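Local coordinates for uncharacterized conserved (Bdellovibrio bacteriovorus, PDB 7O21), which probably acts as an L,D-carboxypeptidase of the YkuD family that edits cell-wall peptidoglycan and so helps give this predatory bacterium its curved shape, at residues I104-Y118 / T129-S141. Numbering follows the deposited sequence.
Sequences IPFSLYGALAFTTNY and TGSGIWLHAIPDS. With SCN (thiocyanate ion), chain E; EDO (1,2-ethanediol), chain H.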
# COMPACT_ATOMS: atom_id res chain seq x y z
N ILE A 104 -10.20 -1.97 -17.70
CA ILE A 104 -9.24 -1.08 -18.35
C ILE A 104 -9.37 -1.16 -19.87
O ILE A 104 -9.68 -2.23 -20.42
CB ILE A 104 -7.79 -1.35 -17.89
CG1 ILE A 104 -7.41 -2.81 -18.11
CG2 ILE A 104 -7.63 -0.97 -16.43
CD1 ILE A 104 -5.90 -3.05 -17.99
N PRO A 105 -9.16 -0.05 -20.58
CA PRO A 105 -9.36 -0.04 -22.03
C PRO A 105 -8.26 -0.81 -22.77
O PRO A 105 -7.07 -0.57 -22.58
CB PRO A 105 -9.32 1.45 -22.39
CG PRO A 105 -8.56 2.10 -21.26
CD PRO A 105 -8.92 1.30 -20.04
N PHE A 106 -8.70 -1.70 -23.67
CA PHE A 106 -7.76 -2.38 -24.56
C PHE A 106 -6.96 -1.39 -25.40
O PHE A 106 -5.80 -1.66 -25.73
CB PHE A 106 -8.54 -3.33 -25.47
CG PHE A 106 -7.68 -4.25 -26.29
CD1 PHE A 106 -7.23 -3.87 -27.54
CD2 PHE A 106 -7.34 -5.50 -25.81
CE1 PHE A 106 -6.44 -4.72 -28.30
CE2 PHE A 106 -6.55 -6.35 -26.55
CZ PHE A 106 -6.10 -5.96 -27.80
N SER A 107 -7.57 -0.26 -25.78
CA SER A 107 -6.87 0.68 -26.66
C SER A 107 -5.59 1.20 -26.02
O SER A 107 -4.64 1.54 -26.73
CB SER A 107 -7.80 1.84 -27.03
OG SER A 107 -8.21 2.54 -25.86
N LEU A 108 -5.56 1.28 -24.69
CA LEU A 108 -4.38 1.78 -23.99
C LEU A 108 -3.51 0.66 -23.42
O LEU A 108 -2.30 0.86 -23.30
CB LEU A 108 -4.80 2.69 -22.83
CG LEU A 108 -5.61 3.94 -23.15
CD1 LEU A 108 -5.83 4.74 -21.87
CD2 LEU A 108 -4.92 4.78 -24.19
N TYR A 109 -4.10 -0.47 -23.05
CA TYR A 109 -3.41 -1.47 -22.24
C TYR A 109 -3.40 -2.85 -22.87
O TYR A 109 -2.84 -3.78 -22.28
CB TYR A 109 -4.02 -1.51 -20.83
CG TYR A 109 -3.92 -0.17 -20.16
CD1 TYR A 109 -2.68 0.39 -19.88
CD2 TYR A 109 -5.07 0.56 -19.84
CE1 TYR A 109 -2.59 1.63 -19.31
CE2 TYR A 109 -4.98 1.80 -19.26
CZ TYR A 109 -3.74 2.33 -18.99
OH TYR A 109 -3.60 3.56 -18.42
N GLY A 110 -4.00 -3.01 -24.04
CA GLY A 110 -4.13 -4.35 -24.58
C GLY A 110 -4.86 -5.28 -23.62
O GLY A 110 -5.72 -4.87 -22.83
N ALA A 111 -4.48 -6.55 -23.66
CA ALA A 111 -5.29 -7.58 -23.03
C ALA A 111 -5.12 -7.65 -21.52
O ALA A 111 -6.02 -8.16 -20.84
CB ALA A 111 -4.97 -8.95 -23.63
N LEU A 112 -4.02 -7.14 -20.97
CA LEU A 112 -3.76 -7.33 -19.55
C LEU A 112 -2.82 -6.23 -19.08
O LEU A 112 -1.98 -5.76 -19.84
CB LEU A 112 -3.08 -8.68 -19.28
CG LEU A 112 -3.85 -9.99 -19.19
CD1 LEU A 112 -2.88 -11.11 -18.83
CD2 LEU A 112 -4.96 -9.91 -18.16
N ALA A 113 -2.94 -5.88 -17.80
CA ALA A 113 -1.97 -5.01 -17.16
C ALA A 113 -1.68 -5.57 -15.78
O ALA A 113 -2.56 -6.13 -15.13
CB ALA A 113 -2.47 -3.57 -17.00
N PHE A 114 -0.44 -5.38 -15.33
CA PHE A 114 -0.05 -5.69 -13.97
C PHE A 114 0.47 -4.42 -13.32
O PHE A 114 1.34 -3.75 -13.89
CB PHE A 114 1.03 -6.77 -13.96
CG PHE A 114 0.55 -8.10 -14.44
CD1 PHE A 114 0.62 -8.42 -15.79
CD2 PHE A 114 0.01 -9.03 -13.55
CE1 PHE A 114 0.17 -9.64 -16.25
CE2 PHE A 114 -0.45 -10.25 -14.01
CZ PHE A 114 -0.37 -10.56 -15.36
N THR A 115 -0.07 -4.09 -12.16
CA THR A 115 0.38 -2.89 -11.47
C THR A 115 1.65 -3.21 -10.69
O THR A 115 1.96 -4.37 -10.41
CB THR A 115 -0.70 -2.39 -10.51
OG1 THR A 115 -0.86 -3.35 -9.45
CG2 THR A 115 -2.03 -2.21 -11.25
N THR A 116 2.36 -2.16 -10.31
CA THR A 116 3.56 -2.29 -9.48
C THR A 116 3.37 -1.56 -8.16
O THR A 116 2.35 -0.90 -7.90
CB THR A 116 4.80 -1.74 -10.19
OG1 THR A 116 4.73 -0.30 -10.23
CG2 THR A 116 4.97 -2.32 -11.61
N ASN A 117 4.39 -1.67 -7.30
CA ASN A 117 4.45 -0.90 -6.07
C ASN A 117 5.17 0.43 -6.23
O ASN A 117 5.54 1.04 -5.23
CB ASN A 117 5.07 -1.73 -4.94
CG ASN A 117 6.53 -2.06 -5.20
OD1 ASN A 117 6.92 -2.32 -6.31
ND2 ASN A 117 7.36 -2.00 -4.14
N TYR A 118 5.40 0.88 -7.46
CA TYR A 118 5.99 2.20 -7.63
C TYR A 118 5.04 3.26 -7.08
O TYR A 118 3.84 3.23 -7.38
CB TYR A 118 6.26 2.51 -9.11
CG TYR A 118 6.76 3.93 -9.30
CD1 TYR A 118 8.12 4.21 -9.24
CD2 TYR A 118 5.88 4.99 -9.50
CE1 TYR A 118 8.59 5.51 -9.38
CE2 TYR A 118 6.35 6.29 -9.65
CZ TYR A 118 7.70 6.54 -9.59
OH TYR A 118 8.19 7.82 -9.74
N THR A 129 8.75 11.59 -7.25
CA THR A 129 7.94 10.57 -7.89
C THR A 129 7.05 11.16 -8.97
O THR A 129 6.61 12.31 -8.89
CB THR A 129 7.09 9.85 -6.84
OG1 THR A 129 6.12 10.76 -6.32
CG2 THR A 129 7.96 9.34 -5.70
N GLY A 130 6.77 10.35 -9.99
CA GLY A 130 5.93 10.77 -11.09
C GLY A 130 4.70 9.91 -11.27
O GLY A 130 4.06 9.52 -10.29
N SER A 131 4.36 9.60 -12.52
CA SER A 131 3.18 8.80 -12.79
C SER A 131 3.46 7.32 -12.52
O SER A 131 4.61 6.87 -12.49
CB SER A 131 2.70 9.00 -14.23
OG SER A 131 3.80 9.18 -15.11
N GLY A 132 2.38 6.56 -12.31
CA GLY A 132 2.51 5.16 -11.94
C GLY A 132 3.19 4.33 -13.02
O GLY A 132 3.31 4.72 -14.18
N ILE A 133 3.66 3.16 -12.60
CA ILE A 133 4.33 2.21 -13.49
C ILE A 133 3.53 0.93 -13.48
O ILE A 133 3.32 0.32 -12.42
CB ILE A 133 5.77 1.93 -13.04
CG1 ILE A 133 6.59 3.22 -12.98
CG2 ILE A 133 6.44 0.92 -13.97
CD1 ILE A 133 8.05 2.99 -12.66
N TRP A 134 3.11 0.49 -14.68
CA TRP A 134 2.49 -0.79 -14.90
C TRP A 134 3.29 -1.54 -15.96
O TRP A 134 4.00 -0.94 -16.77
CB TRP A 134 1.08 -0.63 -15.49
CG TRP A 134 0.01 -0.10 -14.57
CD1 TRP A 134 0.15 0.30 -13.28
CD2 TRP A 134 -1.38 0.05 -14.89
NE1 TRP A 134 -1.07 0.72 -12.77
CE2 TRP A 134 -2.02 0.57 -13.75
CE3 TRP A 134 -2.14 -0.19 -16.04
CZ2 TRP A 134 -3.39 0.83 -13.72
CZ3 TRP A 134 -3.49 0.08 -16.02
CH2 TRP A 134 -4.11 0.58 -14.86
N LEU A 135 3.13 -2.86 -15.96
CA LEU A 135 3.53 -3.71 -17.08
C LEU A 135 2.25 -4.06 -17.84
O LEU A 135 1.31 -4.60 -17.26
CB LEU A 135 4.18 -4.99 -16.55
CG LEU A 135 4.31 -6.15 -17.54
CD1 LEU A 135 5.33 -5.89 -18.67
CD2 LEU A 135 4.68 -7.40 -16.77
N HIS A 136 2.18 -3.68 -19.12
CA HIS A 136 0.92 -3.90 -19.83
C HIS A 136 1.18 -4.12 -21.31
O HIS A 136 2.32 -4.14 -21.76
CB HIS A 136 -0.09 -2.78 -19.58
CG HIS A 136 0.32 -1.44 -20.11
ND1 HIS A 136 0.23 -1.11 -21.45
CD2 HIS A 136 0.76 -0.32 -19.48
CE1 HIS A 136 0.63 0.14 -21.62
NE2 HIS A 136 0.95 0.64 -20.44
N ALA A 137 0.10 -4.32 -22.06
CA ALA A 137 0.20 -4.53 -23.50
C ALA A 137 -0.42 -3.34 -24.23
O ALA A 137 -0.59 -2.26 -23.65
CB ALA A 137 -0.41 -5.88 -23.86
N ILE A 138 -0.71 -3.54 -25.49
CA ILE A 138 -1.20 -2.43 -26.34
C ILE A 138 -1.73 -3.06 -27.62
O ILE A 138 -1.40 -4.15 -27.89
CB ILE A 138 -0.06 -1.42 -26.56
CG1 ILE A 138 -0.58 0.01 -26.68
CG2 ILE A 138 0.88 -1.86 -27.68
CD1 ILE A 138 0.33 1.06 -26.17
N PRO A 139 -2.54 -2.38 -28.43
CA PRO A 139 -2.99 -2.99 -29.66
C PRO A 139 -1.80 -3.34 -30.57
O PRO A 139 -0.86 -2.67 -30.67
CB PRO A 139 -3.83 -1.88 -30.27
CG PRO A 139 -4.42 -1.23 -29.05
CD PRO A 139 -3.22 -1.15 -28.13
N ASP A 140 -2.02 -4.38 -31.34
CA ASP A 140 -1.00 -4.88 -32.29
C ASP A 140 -0.60 -3.81 -33.31
O ASP A 140 0.53 -3.83 -33.73
CB ASP A 140 -1.53 -6.10 -33.01
CG ASP A 140 -1.77 -7.32 -32.14
OD1 ASP A 140 -1.18 -7.44 -31.12
OD2 ASP A 140 -2.52 -8.13 -32.54
N SER A 141 -1.52 -2.93 -33.72
CA SER A 141 -1.24 -1.90 -34.75
C SER A 141 -0.41 -0.72 -34.26
O SER A 141 -0.02 0.08 -35.07
CB SER A 141 -2.50 -1.43 -35.39
OG SER A 141 -3.31 -0.81 -34.45
S SCN E . -0.45 4.30 -14.53
C SCN E . -0.81 4.18 -16.16
N SCN E . -1.05 4.09 -17.27
C1 EDO H . -13.59 -2.73 -22.90
O1 EDO H . -14.10 -4.05 -22.91
C2 EDO H . -12.27 -2.71 -23.67
O2 EDO H . -11.92 -1.39 -24.05
O HOH W 1 1.09 0.65 -9.93
O HOH W 2 2.74 2.73 -9.88
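Three aromatic side chains, Tyr109, Trp134 and His136, cluster where the two segments meet. Tyr109 turns the edge of its ring to the face of the His136 imidazole, with planes at 90° and CD1 over the imidazole centre, 3.5 Å from His136 CG. One face of the same phenol ring is covered by Trp134, whose CZ3 lies 3.7 Å from Tyr109 CZ, the planes inclined at 47°. The indole is itself sandwiched: Thr115 CG2 makes a CH-pi contact with the five-membered ring, 3.4 Å from Trp134 NE1, and the sulfur of a thiocyanate ion, probably from the crystallisation liquor, sits over the opposite face. Tyr109 OH lies near the thiocyanate nitrogen and is hydrogen-bonded to Gly225 O of the second subunit.

Backbone bonds join strands 113-116 and 134-136 antiparallel, neighbours in the mixed sheet of the YkuD catalytic domain. Phe114 and Leu135 form the hydrogen-bonded pair, Phe114 N reaching Leu135 O at 2.7 Å. His136, the predicted proton donor/acceptor, projects on the sheet face shared with Ala113 and Trp134, close to Cys151, the predicted nucleophile. Its CG lies between the backbone N and the carbonyl carbon (chi1 65°), and ND1 donates in the ring plane to a lone pair of Ala137 O at 2.6 Å, a bond that holds the rotation of the ring.

At the Thr116 end of the strand pair, Thr116 OG1 donates to Ile133 O (2.7 Å) and accepts from Tyr118 N, closing an ST turn. Ile133 CD1 makes a CH-pi contact over one face of the Tyr118 ring, 3.6 Å from Tyr118 CD1, while the Tyr118 hydroxyl accepts a nearly straight bond from Gly130 N at 2.9 Å.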